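Long-range contacts in GDSL-like protein (Roseburia intestinalis L1-82, PDB 6HFZ), which removes acetyl groups from acetylated mannans as a two-domain carbohydrate esterase of the GDSL-like, SGNH hydrolase type: residues A[40-45]-A[192-197]; A[36-41]-A[75-80]. One frame throughout, in Å; residues are numbered along the deposited sequence.

Contact 1: A[40-45]-A[192-197]; sequences GSITQG and LHPNDA. With ACT (acetate ion), chain E.
Ile42 and Pro194 carry most of the apolar contact, their side chains crossing at about a right angle. Followed outward from CB, the Ile42 branches divide the work. CG2, anti to the backbone N, rests 3.9 Å from Pro194 CD, and CG1, beside the backbone N (chi1 -58°), lies about as far from the same carbon. At the tip, CD1 extends to 3.4 Å from the carbonyl oxygen of Leu192 and to 4.2 Å from Leu192 CD1. An alanine in place of Ile42 would probably open a gap beside Pro194 and Leu192 and let the loop bearing His193 shift. The polar half of the contact lies at the edge of the His193 ring, where Ser41 OG sits in the ring plane 2.9 Å from NE2. His193 NE2 donates to acetate O at 2.8 Å, and the acetate's other oxygen, OXT, accepts from Ser41 N at 2.9 Å. Leu192 CG covers one ring face, 3.9 Å above its centre, while ND1 is hydrogen-bonded to Asp190, so the ring is fixed in rotation. The placing of Ser41, His193 and Asp190 is consistent with a Ser-His-Asp triad, as in the active site of SGNH hydrolases.

Contact 2: A[36-41]-A[75-80]; sequences AFLGGS and INAGIG. With ACT (acetate ion), chain E.
Residues 36-39 and 75-78 run side by side as parallel strands, their axes 4.6 Å apart and only 4° from the same direction. The ladder is made by backbone bonds: Phe37 N donates to Ile75 O at 3.0 Å, and Ala77 N to Phe37 O at 2.8 Å, so Phe37 bonds through both its N and its O. Further along, Ile79 N donates to Gly39 O at 3.1 Å, tilted 24° from the carbonyl plane. Gly78 permits a close approach here, since a CB on it would come tight against Gly40 O; a side chain on Gly40 would instead run into the acetate site. These are neighbouring strands of the mixed sheet in the alpha/beta fold of SGNH hydrolases, with 71-78 at its edge, and strand 32-39 leads through Gly40, the N-cap residue, into the short helix 41-44 that begins with Ser41. On one face of the sheet, Ala36 CB meets Ile75 CB at 3.8 Å and Leu38 CD1 lies 3.9 Å from Ala77 CB; helix 84-96 covers Ala36 and Leu38. On the other, Phe37 presents a ring edge to Ile75 O, 3.5 Å from CD1, and packs on helix 55-66. Asn76 points to this same face, where OD1 accepts from Gly78 N at 2.9 Å in an Asx turn, while ND2 is hydrogen-bonded to Thr43 O, with Tyr74 as a second partner.

From the N terminus, the chain comes first to 36-41, the starting stretch of contact 2, which overlaps 40-45 of contact 1 at Gly40 and Ser41. Contact 2 closes the shorter loop, with helix 55-66 in the intervening 33 residues, when the chain returns at 75-80. Contact 1 closes only at 192-197, after 146 intervening residues, so its loop spans the whole of segment 75-80. The centres lie 11 Å apart, and the two meet directly where Asn76 ND2 probably donates to Thr43 O at 2.8 Å. Together they tie the sheet edge to the loop before helix 196-215, and both touch the acetate, which Gly81 and Asn110 also bind.

Contact 1: A[40-45]-A[192-197]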
loop_
_atom_site.group_PDB
_atom_site.type_symbol
_atom_site.label_atom_id
_atom_site.label_comp_id
_atom_site.label_asym_id
_atom_site.label_seq_id
_atom_site.Cartn_x
_atom_site.Cartn_y
_atom_site.Cartn_z
ATOM N N GLY A 40 -0.066 2.293 3.822
ATOM C CA GLY A 40 -0.245 3.727 3.501
ATOM C C GLY A 40 0.370 4.663 4.534
ATOM O O GLY A 40 1.367 4.317 5.179
ATOM N N SER A 41 -0.214 5.851 4.701
ATOM C CA SER A 41 0.445 6.913 5.489
ATOM C C SER A 41 0.504 6.579 6.983
ATOM O O SER A 41 1.443 6.977 7.675
ATOM C CB SER A 41 -0.231 8.224 5.327
ATOM O OG SER A 41 -1.539 8.104 5.797
ATOM N N ILE A 42 -0.484 5.822 7.452
ATOM C CA ILE A 42 -0.530 5.449 8.888
ATOM C C ILE A 42 0.655 4.536 9.189
ATOM O O ILE A 42 1.265 4.653 10.258
ATOM C CB ILE A 42 -1.890 4.846 9.282
ATOM C CG1 ILE A 42 -3.044 5.798 8.992
ATOM C CG2 ILE A 42 -1.871 4.372 10.733
ATOM C CD1 ILE A 42 -4.388 5.171 9.230
ATOM N N THR A 43 1.024 3.657 8.248
ATOM C CA THR A 43 2.217 2.820 8.386
ATOM C C THR A 43 3.477 3.692 8.263
ATOM O O THR A 43 4.417 3.512 9.028
ATOM C CB THR A 43 2.165 1.673 7.363
ATOM O OG1 THR A 43 1.061 0.793 7.663
ATOM C CG2 THR A 43 3.448 0.884 7.265
ATOM N N GLN A 44 3.533 4.552 7.241
ATOM C CA GLN A 44 4.695 5.428 7.036
ATOM C C GLN A 44 4.999 6.166 8.349
ATOM O O GLN A 44 6.188 6.289 8.720
ATOM C CB GLN A 44 4.412 6.366 5.859
ATOM C CG GLN A 44 5.547 7.362 5.575
ATOM C CD GLN A 44 5.624 8.517 6.541
ATOM O OE1 GLN A 44 4.613 9.054 6.999
ATOM N NE2 GLN A 44 6.852 8.921 6.851
ATOM N N GLY A 45 3.930 6.569 9.055
ATOM C CA GLY A 45 3.952 7.136 10.428
ATOM C C GLY A 45 3.137 8.397 10.651
ATOM O O GLY A 45 3.125 8.925 11.772
ATOM N N LEU A 192 -8.499 10.270 10.419
ATOM C CA LEU A 192 -7.870 9.185 9.654
ATOM C C LEU A 192 -6.485 8.878 10.228
ATOM O O LEU A 192 -6.190 7.727 10.582
ATOM C CB LEU A 192 -7.790 9.602 8.185
ATOM C CG LEU A 192 -6.985 8.659 7.280
ATOM C CD1 LEU A 192 -7.541 7.239 7.328
ATOM C CD2 LEU A 192 -6.959 9.161 5.842
ATOM N N HIS A 193 -5.627 9.911 10.287
ATOM C CA HIS A 193 -4.240 9.764 10.745
ATOM C C HIS A 193 -4.164 9.894 12.261
ATOM O O HIS A 193 -4.578 10.902 12.808
ATOM C CB HIS A 193 -3.307 10.813 10.104
ATOM C CG HIS A 193 -3.402 10.777 8.617
ATOM N ND1 HIS A 193 -4.200 11.665 7.913
ATOM C CD2 HIS A 193 -2.923 9.874 7.728
ATOM C CE1 HIS A 193 -4.163 11.341 6.619
ATOM N NE2 HIS A 193 -3.392 10.224 6.484
ATOM N N PRO A 194 -3.679 8.867 12.988
ATOM C CA PRO A 194 -3.515 8.935 14.445
ATOM C C PRO A 194 -2.375 9.881 14.837
ATOM O O PRO A 194 -1.408 10.036 14.108
ATOM C CB PRO A 194 -3.153 7.511 14.882
ATOM C CG PRO A 194 -3.466 6.659 13.663
ATOM C CD PRO A 194 -3.262 7.563 12.461
ATOM N N ASN A 195 -2.556 10.551 15.971
ATOM C CA ASN A 195 -1.456 11.314 16.614
ATOM C C ASN A 195 -0.642 10.340 17.462
ATOM O O ASN A 195 -0.763 9.116 17.313
ATOM C CB ASN A 195 -2.012 12.478 17.436
ATOM C CG ASN A 195 -2.895 12.058 18.584
ATOM O OD1 ASN A 195 -2.950 10.882 18.950
ATOM N ND2 ASN A 195 -3.609 13.035 19.157
ATOM N N ASP A 196 0.219 10.848 18.368
ATOM C CA ASP A 196 1.024 9.945 19.163
ATOM C C ASP A 196 0.176 8.986 20.013
ATOM O O ASP A 196 0.490 7.775 20.106
ATOM C CB ASP A 196 1.961 10.737 20.065
ATOM C CG ASP A 196 3.065 11.469 19.332
ATOM O OD1 ASP A 196 3.364 11.113 18.165
ATOM O OD2 ASP A 196 3.632 12.387 19.960
ATOM N N ALA A 197 -0.852 9.544 20.676
ATOM C CA ALA A 197 -1.742 8.799 21.542
ATOM C C ALA A 197 -2.449 7.701 20.724
ATOM O O ALA A 197 -2.547 6.550 21.173
ATOM C CB ALA A 197 -2.760 9.709 22.199
HETATM C C ACT E . -3.278 7.560 4.071
HETATM O O ACT E . -3.445 8.819 4.031
HETATM O OXT ACT E . -2.476 6.961 3.350
HETATM C CH3 ACT E . -4.068 6.703 5.008
#

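Contact 2: A[36-41]-A[75-80]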
loop_
_atom_site.group_PDB
_atom_site.type_symbol
_atom_site.label_atom_id
_atom_site.label_comp_id
_atom_site.label_asym_id
_atom_site.label_seq_id
_atom_site.Cartn_x
_atom_site.Cartn_y
_atom_site.Cartn_z
ATOM N N ALA A 36 9.010 -6.121 8.973
ATOM C CA ALA A 36 8.623 -5.215 7.938
ATOM C C ALA A 36 7.146 -4.820 8.036
ATOM O O ALA A 36 6.322 -5.533 8.572
ATOM C CB ALA A 36 8.938 -5.805 6.603
ATOM N N PHE A 37 6.855 -3.697 7.393
ATOM C CA PHE A 37 5.520 -3.101 7.357
ATOM C C PHE A 37 5.260 -2.510 5.976
ATOM O O PHE A 37 6.063 -1.749 5.498
ATOM C CB PHE A 37 5.423 -1.971 8.381
ATOM C CG PHE A 37 5.818 -2.369 9.775
ATOM C CD1 PHE A 37 7.156 -2.450 10.133
ATOM C CD2 PHE A 37 4.857 -2.619 10.753
ATOM C CE1 PHE A 37 7.526 -2.804 11.411
ATOM C CE2 PHE A 37 5.238 -3.045 12.009
ATOM C CZ PHE A 37 6.567 -3.111 12.341
ATOM N N LEU A 38 4.133 -2.901 5.347
ATOM C CA LEU A 38 3.740 -2.428 4.042
ATOM C C LEU A 38 2.322 -1.857 4.176
ATOM O O LEU A 38 1.410 -2.512 4.602
ATOM C CB LEU A 38 3.812 -3.569 3.022
ATOM C CG LEU A 38 3.478 -3.196 1.569
ATOM C CD1 LEU A 38 4.639 -2.452 0.949
ATOM C CD2 LEU A 38 3.157 -4.445 0.753
ATOM N N GLY A 39 2.172 -0.609 3.801
ATOM C CA GLY A 39 0.940 0.094 4.024
ATOM C C GLY A 39 0.984 1.508 3.485
ATOM O O GLY A 39 1.919 1.861 2.759
ATOM N N GLY A 40 -0.066 2.293 3.822
ATOM C CA GLY A 40 -0.245 3.727 3.501
ATOM C C GLY A 40 0.370 4.663 4.534
ATOM O O GLY A 40 1.367 4.317 5.179
ATOM N N SER A 41 -0.214 5.851 4.701
ATOM C CA SER A 41 0.445 6.913 5.489
ATOM C C SER A 41 0.504 6.579 6.983
ATOM O O SER A 41 1.443 6.977 7.675
ATOM C CB SER A 41 -0.231 8.224 5.327
ATOM O OG SER A 41 -1.539 8.104 5.797
ATOM N N ILE A 75 12.034 -2.388 8.773
ATOM C CA ILE A 75 11.745 -2.103 7.375
ATOM C C ILE A 75 10.359 -1.453 7.266
ATOM O O ILE A 75 9.381 -2.154 7.399
ATOM C CB ILE A 75 11.830 -3.374 6.519
ATOM C CG1 ILE A 75 13.209 -4.029 6.629
ATOM C CG2 ILE A 75 11.443 -3.120 5.063
ATOM C CD1 ILE A 75 13.098 -5.508 6.468
ATOM N N ASN A 76 10.333 -0.128 7.073
ATOM C CA ASN A 76 9.087 0.620 6.943
ATOM C C ASN A 76 8.897 0.977 5.481
ATOM O O ASN A 76 9.516 1.903 5.012
ATOM C CB ASN A 76 9.009 1.859 7.821
ATOM C CG ASN A 76 7.600 2.411 7.834
ATOM O OD1 ASN A 76 6.930 2.423 6.801
ATOM N ND2 ASN A 76 7.145 2.827 9.004
ATOM N N ALA A 77 7.988 0.239 4.828
ATOM C CA ALA A 77 7.689 0.369 3.407
ATOM C C ALA A 77 6.321 1.037 3.210
ATOM O O ALA A 77 5.630 0.788 2.220
ATOM C CB ALA A 77 7.734 -0.969 2.740
ATOM N N GLY A 78 5.916 1.877 4.154
ATOM C CA GLY A 78 4.709 2.707 4.024
ATOM C C GLY A 78 4.912 3.860 3.040
ATOM O O GLY A 78 5.988 4.492 3.039
ATOM N N ILE A 79 3.882 4.141 2.231
ATOM C CA ILE A 79 3.881 5.286 1.351
ATOM C C ILE A 79 2.493 5.910 1.442
ATOM O O ILE A 79 1.530 5.252 1.141
ATOM C CB ILE A 79 4.242 4.934 -0.109
ATOM C CG1 ILE A 79 5.604 4.254 -0.284
ATOM C CG2 ILE A 79 4.136 6.184 -0.976
ATOM C CD1 ILE A 79 5.905 3.838 -1.703
ATOM N N GLY A 80 2.436 7.169 1.889
ATOM C CA GLY A 80 1.179 7.839 2.119
ATOM C C GLY A 80 0.317 7.960 0.888
ATOM O O GLY A 80 0.804 8.278 -0.220
HETATM C C ACT E . -3.278 7.560 4.071
HETATM O O ACT E . -3.445 8.819 4.031
HETATM O OXT ACT E . -2.476 6.961 3.350
HETATM C CH3 ACT E . -4.068 6.703 5.008
#